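Local coordinates for citryl-spermidine/3,4-dihydroxybenzoyl-citryl-spermidine:spermidine ligase (Bacillus anthracis, PDB 3TO3), which catalyses the ATP-dependent condensation of spermidine with citryl-spermidine intermediates in the biosynthesis of the siderophore petrobactin, at residues 56-68 and 100-112. Sequence-based numbering, arbitrary orientation.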
loop_
_atom_site.group_PDB
_atom_site.type_symbol
_atom_site.label_atom_id
_atom_site.label_comp_id
_atom_site.label_asym_id
_atom_site.label_seq_id
_atom_site.Cartn_x
_atom_site.Cartn_y
_atom_site.Cartn_z
ATOM N N ILE B 56 -0.788 -0.343 34.010
ATOM C CA ILE B 56 -0.320 -1.193 32.924
ATOM C C ILE B 56 1.191 -1.145 32.798
ATOM O O ILE B 56 1.782 -0.070 32.682
ATOM C CB ILE B 56 -0.948 -0.779 31.566
ATOM C CG1 ILE B 56 -2.462 -0.794 31.627
ATOM C CG2 ILE B 56 -0.474 -1.674 30.425
ATOM C CD1 ILE B 56 -3.099 0.101 30.550
ATOM N N GLN B 57 1.808 -2.318 32.790
ATOM C CA GLN B 57 3.269 -2.446 32.691
ATOM C C GLN B 57 3.797 -2.252 31.269
ATOM O O GLN B 57 3.180 -2.693 30.304
ATOM C CB GLN B 57 3.682 -3.840 33.160
ATOM C CG GLN B 57 3.457 -4.116 34.627
ATOM C CD GLN B 57 4.289 -3.206 35.516
ATOM O OE1 GLN B 57 5.445 -2.891 35.198
ATOM N NE2 GLN B 57 3.699 -2.764 36.633
ATOM N N GLY B 58 4.964 -1.641 31.141
ATOM C CA GLY B 58 5.674 -1.625 29.864
ATOM C C GLY B 58 7.183 -1.542 30.078
ATOM O O GLY B 58 7.661 -1.533 31.220
ATOM N N LEU B 59 7.936 -1.500 28.981
ATOM C CA LEU B 59 9.386 -1.312 29.017
ATOM C C LEU B 59 9.757 -0.350 27.909
ATOM O O LEU B 59 9.236 -0.467 26.801
ATOM C CB LEU B 59 10.118 -2.633 28.760
ATOM C CG LEU B 59 10.145 -3.710 29.836
ATOM C CD1 LEU B 59 10.856 -4.977 29.294
ATOM C CD2 LEU B 59 10.834 -3.205 31.105
ATOM N N ASP B 60 10.650 0.596 28.188
ATOM C CA ASP B 60 11.090 1.522 27.150
ATOM C C ASP B 60 12.157 0.866 26.300
ATOM O O ASP B 60 12.483 -0.294 26.507
ATOM C CB ASP B 60 11.544 2.871 27.715
ATOM C CG ASP B 60 12.752 2.770 28.619
ATOM O OD1 ASP B 60 13.471 1.745 28.600
ATOM O OD2 ASP B 60 13.004 3.757 29.339
ATOM N N GLU B 61 12.688 1.588 25.327
ATOM C CA GLU B 61 13.632 0.974 24.400
ATOM C C GLU B 61 14.964 0.574 25.050
ATOM O O GLU B 61 15.668 -0.303 24.555
ATOM C CB GLU B 61 13.830 1.858 23.163
ATOM C CG GLU B 61 13.855 3.349 23.440
ATOM C CD GLU B 61 14.143 4.162 22.188
ATOM O OE1 GLU B 61 14.303 5.396 22.317
ATOM O OE2 GLU B 61 14.213 3.573 21.081
ATOM N N ASP B 62 15.274 1.196 26.182
ATOM C CA ASP B 62 16.456 0.867 26.987
ATOM C C ASP B 62 16.092 -0.221 27.996
ATOM O O ASP B 62 16.838 -0.508 28.935
ATOM C CB ASP B 62 17.008 2.100 27.691
ATOM C CG ASP B 62 17.038 3.307 26.791
ATOM O OD1 ASP B 62 17.265 3.126 25.572
ATOM O OD2 ASP B 62 16.814 4.432 27.298
ATOM N N ASN B 63 14.888 -0.758 27.843
ATOM C CA ASN B 63 14.475 -1.899 28.635
ATOM C C ASN B 63 14.334 -1.515 30.097
ATOM O O ASN B 63 14.542 -2.338 30.994
ATOM C CB ASN B 63 15.502 -3.023 28.480
ATOM C CG ASN B 63 14.913 -4.386 28.738
ATOM O OD1 ASN B 63 15.318 -5.073 29.675
ATOM N ND2 ASN B 63 13.931 -4.785 27.914
ATOM N N LYS B 64 13.963 -0.256 30.323
ATOM C CA LYS B 64 13.662 0.230 31.666
ATOM C C LYS B 64 12.140 0.270 31.862
ATOM O O LYS B 64 11.376 0.689 30.960
ATOM C CB LYS B 64 14.297 1.607 31.920
ATOM C CG LYS B 64 14.112 2.127 33.344
ATOM C CD LYS B 64 14.461 3.616 33.477
ATOM C CE LYS B 64 13.701 4.245 34.652
ATOM N NZ LYS B 64 13.976 5.702 34.860
ATOM N N SER B 65 11.694 -0.177 33.033
ATOM C CA SER B 65 10.268 -0.301 33.250
ATOM C C SER B 65 9.534 1.048 33.195
ATOM O O SER B 65 10.061 2.112 33.546
ATOM C CB SER B 65 9.953 -1.093 34.524
ATOM O OG SER B 65 10.029 -0.284 35.668
ATOM N N VAL B 66 8.310 0.983 32.713
ATOM C CA VAL B 66 7.467 2.152 32.623
ATOM C C VAL B 66 6.080 1.671 33.019
ATOM O O VAL B 66 5.794 0.483 32.936
ATOM C CB VAL B 66 7.475 2.698 31.187
ATOM C CG1 VAL B 66 6.581 1.859 30.297
ATOM C CG2 VAL B 66 7.029 4.122 31.165
ATOM N N THR B 67 5.221 2.583 33.456
ATOM C CA THR B 67 3.855 2.238 33.839
ATOM C C THR B 67 2.874 3.225 33.213
ATOM O O THR B 67 3.109 4.431 33.237
ATOM C CB THR B 67 3.697 2.206 35.381
ATOM O OG1 THR B 67 4.142 0.940 35.868
ATOM C CG2 THR B 67 2.254 2.370 35.795
ATOM N N TYR B 68 1.778 2.706 32.653
ATOM C CA TYR B 68 0.656 3.539 32.216
ATOM C C TYR B 68 -0.508 3.458 33.190
ATOM O O TYR B 68 -0.901 2.370 33.591
ATOM C CB TYR B 68 0.205 3.147 30.820
ATOM C CG TYR B 68 1.250 3.429 29.781
ATOM C CD1 TYR B 68 1.301 4.656 29.162
ATOM C CD2 TYR B 68 2.214 2.480 29.445
ATOM C CE1 TYR B 68 2.244 4.937 28.231
ATOM C CE2 TYR B 68 3.187 2.757 28.496
ATOM C CZ TYR B 68 3.173 3.996 27.884
ATOM O OH TYR B 68 4.086 4.352 26.932
ATOM N N VAL B 100 0.616 6.920 20.203
ATOM C CA VAL B 100 -0.038 5.637 20.267
ATOM C C VAL B 100 0.995 4.541 19.933
ATOM O O VAL B 100 1.000 3.472 20.542
ATOM C CB VAL B 100 -1.308 5.587 19.367
ATOM C CG1 VAL B 100 -0.937 5.493 17.912
ATOM C CG2 VAL B 100 -2.160 4.414 19.732
ATOM N N ALA B 101 1.914 4.820 19.012
ATOM C CA ALA B 101 2.941 3.836 18.695
ATOM C C ALA B 101 3.795 3.488 19.919
ATOM O O ALA B 101 4.093 2.309 20.161
ATOM C CB ALA B 101 3.839 4.311 17.519
ATOM N N GLN B 102 4.203 4.512 20.674
ATOM C CA GLN B 102 5.028 4.298 21.861
ATOM C C GLN B 102 4.277 3.503 22.937
ATOM O O GLN B 102 4.838 2.560 23.537
ATOM C CB GLN B 102 5.545 5.634 22.440
ATOM C CG GLN B 102 6.667 5.474 23.463
ATOM C CD GLN B 102 6.997 6.763 24.210
ATOM O OE1 GLN B 102 6.508 7.848 23.866
ATOM N NE2 GLN B 102 7.842 6.646 25.247
ATOM N N PHE B 103 3.024 3.894 23.186
ATOM C CA PHE B 103 2.204 3.163 24.132
ATOM C C PHE B 103 2.215 1.681 23.721
ATOM O O PHE B 103 2.576 0.818 24.509
ATOM C CB PHE B 103 0.771 3.728 24.210
ATOM C CG PHE B 103 -0.175 2.853 24.998
ATOM C CD1 PHE B 103 -0.107 2.803 26.381
ATOM C CD2 PHE B 103 -1.100 2.037 24.350
ATOM C CE1 PHE B 103 -0.958 1.976 27.116
ATOM C CE2 PHE B 103 -1.942 1.202 25.076
ATOM C CZ PHE B 103 -1.866 1.174 26.467
ATOM N N LEU B 104 1.858 1.382 22.478
ATOM C CA LEU B 104 1.790 -0.023 22.060
ATOM C C LEU B 104 3.163 -0.712 22.063
ATOM O O LEU B 104 3.286 -1.872 22.460
ATOM C CB LEU B 104 1.069 -0.188 20.716
ATOM C CG LEU B 104 -0.454 -0.005 20.769
ATOM C CD1 LEU B 104 -1.100 -0.240 19.412
ATOM C CD2 LEU B 104 -1.070 -0.954 21.758
ATOM N N GLU B 105 4.203 -0.011 21.629
ATOM C CA GLU B 105 5.533 -0.622 21.654
ATOM C C GLU B 105 5.973 -0.983 23.074
ATOM O O GLU B 105 6.520 -2.058 23.296
ATOM C CB GLU B 105 6.578 0.268 20.970
ATOM C CG GLU B 105 6.566 0.149 19.460
ATOM C CD GLU B 105 7.164 1.353 18.760
ATOM O OE1 GLU B 105 7.643 2.291 19.450
ATOM O OE2 GLU B 105 7.135 1.358 17.504
ATOM N N GLU B 106 5.736 -0.084 24.028
ATOM C CA GLU B 106 6.201 -0.304 25.398
ATOM C C GLU B 106 5.398 -1.413 26.091
ATOM O O GLU B 106 5.943 -2.285 26.742
ATOM C CB GLU B 106 6.210 1.017 26.188
ATOM C CG GLU B 106 7.099 2.056 25.505
ATOM C CD GLU B 106 7.390 3.313 26.327
ATOM O OE1 GLU B 106 6.513 3.751 27.090
ATOM O OE2 GLU B 106 8.513 3.870 26.190
ATOM N N VAL B 107 4.092 -1.386 25.913
ATOM C CA VAL B 107 3.230 -2.412 26.459
ATOM C C VAL B 107 3.494 -3.808 25.877
ATOM O O VAL B 107 3.401 -4.809 26.572
ATOM C CB VAL B 107 1.759 -1.961 26.264
ATOM C CG1 VAL B 107 0.796 -3.125 26.322
ATOM C CG2 VAL B 107 1.448 -0.931 27.308
ATOM N N PHE B 108 3.845 -3.878 24.600
ATOM C CA PHE B 108 4.129 -5.169 23.977
ATOM C C PHE B 108 5.601 -5.647 24.038
ATOM O O PHE B 108 5.970 -6.658 23.419
ATOM C CB PHE B 108 3.465 -5.291 22.598
ATOM C CG PHE B 108 1.944 -5.276 22.670
ATOM C CD1 PHE B 108 1.259 -6.251 23.387
ATOM C CD2 PHE B 108 1.206 -4.289 22.051
ATOM C CE1 PHE B 108 -0.133 -6.239 23.479
ATOM C CE2 PHE B 108 -0.204 -4.274 22.136
ATOM C CZ PHE B 108 -0.867 -5.250 22.852
ATOM N N ARG B 109 6.447 -4.907 24.754
ATOM C CA ARG B 109 7.751 -5.451 25.109
ATOM C C ARG B 109 7.569 -6.430 26.282
ATOM O O ARG B 109 8.343 -7.357 26.475
ATOM C CB ARG B 109 8.740 -4.352 25.488
ATOM C CG ARG B 109 9.199 -3.510 24.338
ATOM C CD ARG B 109 10.579 -2.863 24.604
ATOM N NE ARG B 109 10.988 -2.101 23.426
ATOM C CZ ARG B 109 10.509 -0.902 23.099
ATOM N NH1 ARG B 109 9.619 -0.293 23.879
ATOM N NH2 ARG B 109 10.931 -0.303 21.993
ATOM N N VAL B 110 6.555 -6.177 27.093
ATOM C CA VAL B 110 6.208 -7.043 28.198
ATOM C C VAL B 110 5.345 -8.212 27.749
ATOM O O VAL B 110 5.550 -9.338 28.171
ATOM C CB VAL B 110 5.486 -6.231 29.285
ATOM C CG1 VAL B 110 4.950 -7.136 30.361
ATOM C CG2 VAL B 110 6.428 -5.170 29.866
ATOM N N VAL B 111 4.377 -7.939 26.883
ATOM C CA VAL B 111 3.410 -8.942 26.454
ATOM C C VAL B 111 3.638 -9.296 24.984
ATOM O O VAL B 111 3.597 -8.427 24.143
ATOM C CB VAL B 111 1.965 -8.390 26.645
ATOM C CG1 VAL B 111 0.943 -9.181 25.811
ATOM C CG2 VAL B 111 1.596 -8.390 28.121
ATOM N N ASN B 112 3.853 -10.561 24.659
ATOM C CA ASN B 112 4.189 -10.911 23.274
ATOM C C ASN B 112 3.066 -10.878 22.223
ATOM O O ASN B 112 1.976 -11.423 22.432
ATOM C CB ASN B 112 4.911 -12.253 23.211
ATOM C CG ASN B 112 5.964 -12.275 22.126
ATOM O OD1 ASN B 112 5.716 -12.727 21.003
ATOM N ND2 ASN B 112 7.142 -11.741 22.443
HETATM O O HOH W 1 1.552 -5.186 29.450
#
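Y68 and E106 meet where a β-hairpin lies across helix 100-110, showing how a buried carboxylate can organise a helix-on-sheet interface. Y68 OH donates to E106 OE1 over 2.5 Å, reaching the oxygen on its anti side, somewhat out of the carboxylate plane. E106 attains this position because its CG stands anti to its carbonyl carbon (chi1 -58°) and the chain then runs extended off the helix. Its other oxygen, OE2, accepts Q102 NE2 from above the carboxylate plane, one helical turn back, while R89 on strand 88-90 forms a salt bridge with OE1. One face of the tyrosine ring receives the edge of F103, whose CG is anti to its backbone N (chi1 170°), in a T-shaped stack; F103 CD1 lies 3.6 Å from Y68 CD1 and the planes are 83° apart. Beside it, V107 CG2 packs 3.7 Å from I56 CG2. Further along, G58 CA sits 3.6 Å from V110 CG2. There L59 N bonds to E106 O at 3.1 Å. R109 NH1 reaches back to L59 O at 3.0 Å, its guanidinium face lying over the backbone of D60 and E61. With the R89 salt bridge and donors from Y68 and Q102, the E106 carboxylate is probably anionic. The hairpin itself is held to the helix by the Y68, L59 and R109 bonds together with apolar packing.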